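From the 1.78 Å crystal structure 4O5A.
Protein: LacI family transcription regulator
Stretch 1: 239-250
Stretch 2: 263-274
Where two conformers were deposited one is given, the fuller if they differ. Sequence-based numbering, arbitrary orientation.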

# COMPACT_ATOMS: atom_id res chain seq x y z
N ALA A 239 -19.81 -8.45 -7.75
CA ALA A 239 -20.83 -8.16 -6.75
C ALA A 239 -21.65 -6.94 -7.13
O ALA A 239 -22.86 -6.91 -6.91
CB ALA A 239 -20.18 -7.95 -5.36
N THR A 240 -21.00 -5.92 -7.69
CA THR A 240 -21.72 -4.71 -8.09
C THR A 240 -22.67 -4.97 -9.25
O THR A 240 -23.83 -4.54 -9.22
CB THR A 240 -20.76 -3.56 -8.46
OG1 THR A 240 -19.86 -3.34 -7.36
CG2 THR A 240 -21.55 -2.28 -8.73
N LYS A 241 -22.20 -5.70 -10.26
CA LYS A 241 -23.05 -6.11 -11.37
C LYS A 241 -24.29 -6.84 -10.85
O LYS A 241 -25.41 -6.61 -11.31
CB LYS A 241 -22.29 -7.03 -12.31
CG LYS A 241 -21.30 -6.32 -13.23
CD LYS A 241 -20.71 -7.33 -14.22
CE LYS A 241 -19.76 -6.66 -15.20
NZ LYS A 241 -19.47 -7.53 -16.38
N ARG A 242 -24.08 -7.72 -9.88
CA ARG A 242 -25.19 -8.47 -9.30
C ARG A 242 -26.18 -7.55 -8.58
O ARG A 242 -27.38 -7.65 -8.80
CB ARG A 242 -24.66 -9.54 -8.34
CG ARG A 242 -25.74 -10.30 -7.60
CD ARG A 242 -25.13 -11.51 -6.90
NE ARG A 242 -26.01 -12.12 -5.91
CZ ARG A 242 -25.74 -13.27 -5.31
NH1 ARG A 242 -24.63 -13.93 -5.62
NH2 ARG A 242 -26.58 -13.78 -4.43
N LEU A 243 -25.68 -6.65 -7.74
CA LEU A 243 -26.55 -5.71 -7.02
C LEU A 243 -27.32 -4.78 -7.95
O LEU A 243 -28.50 -4.50 -7.72
CB LEU A 243 -25.75 -4.90 -6.01
CG LEU A 243 -25.20 -5.74 -4.85
CD1 LEU A 243 -24.17 -4.95 -4.08
CD2 LEU A 243 -26.34 -6.19 -3.93
N LEU A 244 -26.67 -4.31 -9.01
CA LEU A 244 -27.32 -3.39 -9.94
C LEU A 244 -28.29 -4.05 -10.91
O LEU A 244 -29.03 -3.35 -11.62
CB LEU A 244 -26.28 -2.57 -10.70
CG LEU A 244 -25.40 -1.66 -9.85
CD1 LEU A 244 -24.46 -0.88 -10.74
CD2 LEU A 244 -26.27 -0.72 -9.03
N SER A 245 -28.30 -5.38 -10.95
CA SER A 245 -29.16 -6.10 -11.87
C SER A 245 -30.41 -6.71 -11.23
O SER A 245 -31.29 -7.19 -11.94
CB SER A 245 -28.36 -7.19 -12.60
OG SER A 245 -27.21 -6.62 -13.21
N VAL A 246 -30.48 -6.68 -9.90
CA VAL A 246 -31.60 -7.32 -9.18
C VAL A 246 -32.56 -6.29 -8.56
O VAL A 246 -32.18 -5.56 -7.65
CB VAL A 246 -31.10 -8.29 -8.08
CG1 VAL A 246 -32.26 -8.83 -7.25
CG2 VAL A 246 -30.30 -9.44 -8.70
N GLU A 247 -33.80 -6.27 -9.06
CA GLU A 247 -34.84 -5.34 -8.60
C GLU A 247 -35.43 -5.76 -7.25
O GLU A 247 -35.67 -6.94 -7.01
CB GLU A 247 -35.96 -5.22 -9.64
N PRO A 248 -35.66 -4.78 -6.34
CA PRO A 248 -35.35 -3.35 -6.48
C PRO A 248 -33.86 -3.03 -6.28
O PRO A 248 -33.26 -3.45 -5.28
CB PRO A 248 -36.17 -2.71 -5.36
CG PRO A 248 -36.24 -3.78 -4.30
CD PRO A 248 -36.33 -5.08 -5.06
N ARG A 249 -33.29 -2.29 -7.23
CA ARG A 249 -31.86 -1.93 -7.23
C ARG A 249 -31.52 -1.03 -6.04
O ARG A 249 -32.21 -0.03 -5.81
CB ARG A 249 -31.58 -1.18 -8.53
CG ARG A 249 -30.14 -0.73 -8.77
CD ARG A 249 -29.95 -0.19 -10.20
NE ARG A 249 -30.20 1.25 -10.33
CZ ARG A 249 -30.38 1.87 -11.49
NH1 ARG A 249 -30.35 1.19 -12.63
NH2 ARG A 249 -30.61 3.18 -11.52
N PRO A 250 -30.46 -1.37 -5.27
CA PRO A 250 -30.09 -0.46 -4.18
C PRO A 250 -29.67 0.90 -4.73
O PRO A 250 -29.14 0.99 -5.84
CB PRO A 250 -28.89 -1.16 -3.53
CG PRO A 250 -28.32 -2.06 -4.61
CD PRO A 250 -29.54 -2.53 -5.36
N ALA A 263 -13.81 -0.18 -8.29
CA ALA A 263 -14.23 -1.16 -9.30
C ALA A 263 -15.74 -1.10 -9.50
O ALA A 263 -16.24 -1.19 -10.63
CB ALA A 263 -13.80 -2.58 -8.87
N GLY A 264 -16.46 -0.93 -8.40
CA GLY A 264 -17.92 -0.78 -8.43
C GLY A 264 -18.37 0.50 -9.10
O GLY A 264 -19.33 0.50 -9.87
N GLU A 265 -17.68 1.59 -8.82
CA GLU A 265 -17.99 2.85 -9.51
C GLU A 265 -17.79 2.71 -11.03
O GLU A 265 -18.59 3.20 -11.82
CB GLU A 265 -17.12 3.98 -8.96
CG GLU A 265 -17.45 5.36 -9.49
CD GLU A 265 -16.44 6.38 -8.98
OE1 GLU A 265 -15.25 6.25 -9.34
OE2 GLU A 265 -16.83 7.29 -8.21
N SER A 266 -16.72 2.03 -11.43
CA SER A 266 -16.46 1.81 -12.85
C SER A 266 -17.54 0.93 -13.48
O SER A 266 -17.97 1.19 -14.60
CB SER A 266 -15.06 1.22 -13.06
OG SER A 266 -14.07 2.11 -12.56
N VAL A 267 -17.98 -0.09 -12.75
CA VAL A 267 -19.09 -0.93 -13.22
C VAL A 267 -20.35 -0.10 -13.45
O VAL A 267 -21.00 -0.24 -14.48
CB VAL A 267 -19.41 -2.09 -12.23
CG1 VAL A 267 -20.82 -2.65 -12.46
CG2 VAL A 267 -18.38 -3.21 -12.38
N ALA A 268 -20.68 0.74 -12.48
CA ALA A 268 -21.87 1.58 -12.62
C ALA A 268 -21.75 2.48 -13.86
O ALA A 268 -22.69 2.60 -14.64
CB ALA A 268 -22.08 2.42 -11.37
N SER A 269 -20.58 3.07 -14.06
CA SER A 269 -20.39 3.97 -15.20
C SER A 269 -20.56 3.24 -16.52
O SER A 269 -21.23 3.74 -17.42
CB SER A 269 -19.03 4.66 -15.17
OG SER A 269 -18.94 5.48 -14.01
N VAL A 270 -19.97 2.05 -16.63
CA VAL A 270 -20.09 1.28 -17.87
C VAL A 270 -21.55 0.94 -18.11
O VAL A 270 -22.03 0.92 -19.25
CB VAL A 270 -19.23 -0.00 -17.79
CG1 VAL A 270 -19.56 -0.97 -18.92
CG2 VAL A 270 -17.75 0.35 -17.78
N LYS A 271 -22.28 0.71 -17.03
CA LYS A 271 -23.69 0.31 -17.10
C LYS A 271 -24.63 1.50 -17.36
O LYS A 271 -25.79 1.31 -17.70
CB LYS A 271 -24.07 -0.40 -15.79
CG LYS A 271 -25.27 -1.34 -15.85
CD LYS A 271 -25.34 -2.16 -14.54
CE LYS A 271 -26.60 -3.02 -14.44
NZ LYS A 271 -26.72 -4.00 -15.56
N GLY A 272 -24.12 2.72 -17.22
CA GLY A 272 -24.93 3.91 -17.42
C GLY A 272 -25.67 4.30 -16.15
O GLY A 272 -26.58 5.14 -16.17
N VAL A 273 -25.29 3.69 -15.04
CA VAL A 273 -25.82 4.07 -13.74
C VAL A 273 -24.95 5.20 -13.19
O VAL A 273 -23.80 4.98 -12.82
CB VAL A 273 -25.81 2.87 -12.80
CG1 VAL A 273 -26.24 3.27 -11.39
CG2 VAL A 273 -26.72 1.78 -13.36
N ARG A 274 -25.50 6.41 -13.16
CA ARG A 274 -24.74 7.60 -12.74
C ARG A 274 -24.40 7.60 -11.25
O ARG A 274 -25.25 7.31 -10.41
CB ARG A 274 -25.54 8.87 -13.06
CG ARG A 274 -25.77 9.08 -14.55
CD ARG A 274 -26.70 10.25 -14.77
NE ARG A 274 -28.01 10.00 -14.19
CZ ARG A 274 -28.94 10.93 -13.99
NH1 ARG A 274 -28.69 12.20 -14.31
NH2 ARG A 274 -30.11 10.61 -13.46

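The contact is centred on L244, whose CA-to-CB bond points toward the second stretch and whose side chain adopts the m, t rotamer. This conformation places CD1 among three apolar partners: it lies 4.1 Å from A268 CB, 4.4 Å from V267 CG1 and 4.4 Å from V273 CG2. No hydrogen bond crosses between the stretches, so the evidence favours packing as what joins them; 410 Å² is buried in total, and L244 contributes the largest single share. A268 suits its place because a methyl group leaves its backbone accessible, with L244 CD1 only 4.0 Å from A268 CA.

V267, chi1 t, extends the apolar patch along the first helix. Its CG1 meets T240 CG2 at 3.8 Å and the aliphatic K241 CG at 3.8 Å, so the lysine contributes carbon here. One turn before V267, the helices come closest in backbone terms, T240 CA to G264 CA being 5.5 Å, although their axes cross at -48° and approach no nearer than 9.3 Å. T240 OG1 rests 3.4 Å from G264 CA, and an ideal CB on G264 would fall 2.9 Å from that oxygen, a clash; glycine therefore permits the approach. The hydroxyl is hydrogen-bonded elsewhere in the structure.

The second helix ends in a Schellman motif, and V273, just beyond it, points its CA-to-CB bond toward the first stretch. G272 takes a positive phi of 87°, and V273 N bonds back to A268 O at 2.8 Å. V273 CG2 also covers one face of the R249 guanidinium, 3.7 Å from R249 NH1.

At the polar edge, K271 lays its chain beside L244, with K271 CE 3.8 Å from L244 CB and 3.7 Å from L244 O. K271 NZ stands 3.6 Å from S245 OG, a proximity without a hydrogen bond; that hydroxyl instead donates to K241 O at 2.6 Å, within its own stretch.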